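Uncharacterized protein (Parabacteroides merdae, PDB 4MXN) is a putative glycosyl hydrolase, probably of family 28, whose members cleave pectic polysaccharides, though its own substrate and activity remain uncharacterised. Local coordinates at residues A125-V130 with D168-A173. Numbering follows the deposited sequence.
Sequences AVRASV and DAANVA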
loop_
_atom_site.group_PDB
_atom_site.type_symbol
_atom_site.label_atom_id
_atom_site.label_comp_id
_atom_site.label_asym_id
_atom_site.label_seq_id
_atom_site.Cartn_x
_atom_site.Cartn_y
_atom_site.Cartn_z
ATOM N N ALA A 125 -16.871 -0.475 -2.192
ATOM C CA ALA A 125 -17.343 0.705 -1.449
ATOM C C ALA A 125 -16.514 1.959 -1.742
ATOM O O ALA A 125 -17.089 3.035 -1.880
ATOM C CB ALA A 125 -17.348 0.413 0.041
ATOM N N VAL A 126 -15.175 1.819 -1.876
ATOM C CA VAL A 126 -14.273 2.953 -2.176
ATOM C C VAL A 126 -14.544 3.460 -3.611
ATOM O O VAL A 126 -14.689 4.673 -3.818
ATOM C CB VAL A 126 -12.779 2.584 -1.946
ATOM C CG1 VAL A 126 -11.844 3.629 -2.558
ATOM C CG2 VAL A 126 -12.475 2.405 -0.460
ATOM N N ARG A 127 -14.624 2.539 -4.597
ATOM C CA ARG A 127 -14.890 2.923 -6.000
ATOM C C ARG A 127 -16.292 3.535 -6.174
ATOM O O ARG A 127 -16.448 4.444 -6.989
ATOM C CB ARG A 127 -14.701 1.739 -6.955
ATOM C CG ARG A 127 -13.227 1.331 -7.079
ATOM C CD ARG A 127 -13.017 0.099 -7.954
ATOM N NE ARG A 127 -13.256 0.379 -9.360
ATOM C CZ ARG A 127 -12.332 0.783 -10.217
ATOM N NH1 ARG A 127 -11.085 0.990 -9.810
ATOM N NH2 ARG A 127 -12.652 1.015 -11.479
ATOM N N ALA A 128 -17.289 3.079 -5.388
ATOM C CA ALA A 128 -18.662 3.627 -5.457
ATOM C C ALA A 128 -18.672 5.079 -4.971
ATOM O O ALA A 128 -19.419 5.899 -5.506
ATOM C CB ALA A 128 -19.621 2.777 -4.630
ATOM N N SER A 129 -17.824 5.396 -3.961
ATOM C CA SER A 129 -17.666 6.751 -3.442
ATOM C C SER A 129 -17.083 7.651 -4.552
ATOM O O SER A 129 -17.606 8.747 -4.801
ATOM C CB SER A 129 -16.792 6.745 -2.188
ATOM O OG SER A 129 -16.496 8.060 -1.772
ATOM N N VAL A 130 -16.045 7.161 -5.250
ATOM C CA VAL A 130 -15.417 7.870 -6.374
ATOM C C VAL A 130 -16.474 8.116 -7.473
ATOM O O VAL A 130 -16.623 9.261 -7.917
ATOM C CB VAL A 130 -14.181 7.129 -6.956
ATOM C CG1 VAL A 130 -13.621 7.859 -8.188
ATOM C CG2 VAL A 130 -13.092 6.899 -5.901
ATOM N N ASP A 168 -7.976 -6.778 -1.805
ATOM C CA ASP A 168 -9.105 -6.086 -2.436
ATOM C C ASP A 168 -8.807 -4.612 -2.700
ATOM O O ASP A 168 -9.586 -3.727 -2.358
ATOM C CB ASP A 168 -10.358 -6.257 -1.544
ATOM C CG ASP A 168 -11.645 -5.753 -2.147
ATOM O OD1 ASP A 168 -11.852 -5.968 -3.366
ATOM O OD2 ASP A 168 -12.456 -5.154 -1.396
ATOM N N ALA A 169 -7.684 -4.374 -3.356
ATOM C CA ALA A 169 -7.217 -3.065 -3.750
ATOM C C ALA A 169 -8.285 -2.338 -4.581
ATOM O O ALA A 169 -8.885 -2.953 -5.465
ATOM C CB ALA A 169 -5.934 -3.212 -4.564
ATOM N N ALA A 170 -8.510 -1.030 -4.290
ATOM C CA ALA A 170 -9.464 -0.192 -5.028
ATOM C C ALA A 170 -8.942 0.124 -6.424
ATOM O O ALA A 170 -9.706 0.519 -7.296
ATOM C CB ALA A 170 -9.728 1.097 -4.267
ATOM N N ASN A 171 -7.629 -0.045 -6.631
ATOM C CA ASN A 171 -6.996 0.184 -7.920
ATOM C C ASN A 171 -5.972 -0.954 -8.105
ATOM O O ASN A 171 -6.376 -2.104 -8.089
ATOM C CB ASN A 171 -6.408 1.592 -7.972
ATOM C CG ASN A 171 -6.345 2.168 -9.374
ATOM O OD1 ASN A 171 -6.120 1.460 -10.352
ATOM N ND2 ASN A 171 -6.511 3.475 -9.499
ATOM N N VAL A 172 -4.683 -0.649 -8.222
ATOM C CA VAL A 172 -3.595 -1.629 -8.317
ATOM C C VAL A 172 -3.164 -1.877 -6.866
ATOM O O VAL A 172 -3.341 -0.988 -6.044
ATOM C CB VAL A 172 -2.463 -1.110 -9.265
ATOM C CG1 VAL A 172 -1.182 -1.938 -9.169
ATOM C CG2 VAL A 172 -2.948 -1.068 -10.710
ATOM N N ALA A 173 -2.693 -3.080 -6.510
ATOM C CA ALA A 173 -2.287 -3.289 -5.113
ATOM C C ALA A 173 -0.985 -2.533 -4.775
ATOM O O ALA A 173 -0.913 -1.879 -3.731
ATOM C CB ALA A 173 -2.116 -4.764 -4.825
#
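Arg127 on helix 123-136 and Ala170 in the turn after strand 165-167 bring the two backbones together, their CA atoms 6.3 Å apart, as one helical turn faces an irregular loop. Arg127 makes the polar half of the contact. Its CG lies anti to the carbonyl carbon (chi1 -69°), the chain runs extended through chi2 and then bends at chi3 (71°), a bend that takes NE past the carbonyl oxygen and leaves NH1, beyond it, to turn in and meet it. NH1 then donates to Ala170 O at 2.9 Å, with an N-H...O angle of 158°. The oxygen sits at the edge of the guanidinium, almost in its plane, and the donor approaches nearly in line with the C=O bond. The same oxygen also rests against the aliphatic part of the chain, with Arg127 CD 3.4 Å from Ala170 O, so a long, flexible side chain serves both as donor and as cover.

The loop is one of the turns of the right-handed parallel beta-helix expected of family 28: it links strand 165-167 to strand 174-177, on another face of the coil, and helix 123-136 packs against this loop through Val126 and Arg127. Here Arg196 also reaches the loop, donating to the carbonyls of Ala169 and Asn171, and its NH1 lies close to that of Arg127; the neighbouring carbonyl oxygens probably help to offset the like charges.

Replacing Arg127 with an alanine would probably leave Ala170 O without this donor and open a gap beside the turn. Beside the polar bond, Val126 CG1 packs against Ala170 CB at 3.7 Å, the compact beta-branched side chain of Val126 suiting a buried apolar spot also bordered by Pro148, while the single methyl of Ala170 lets the helix come this near.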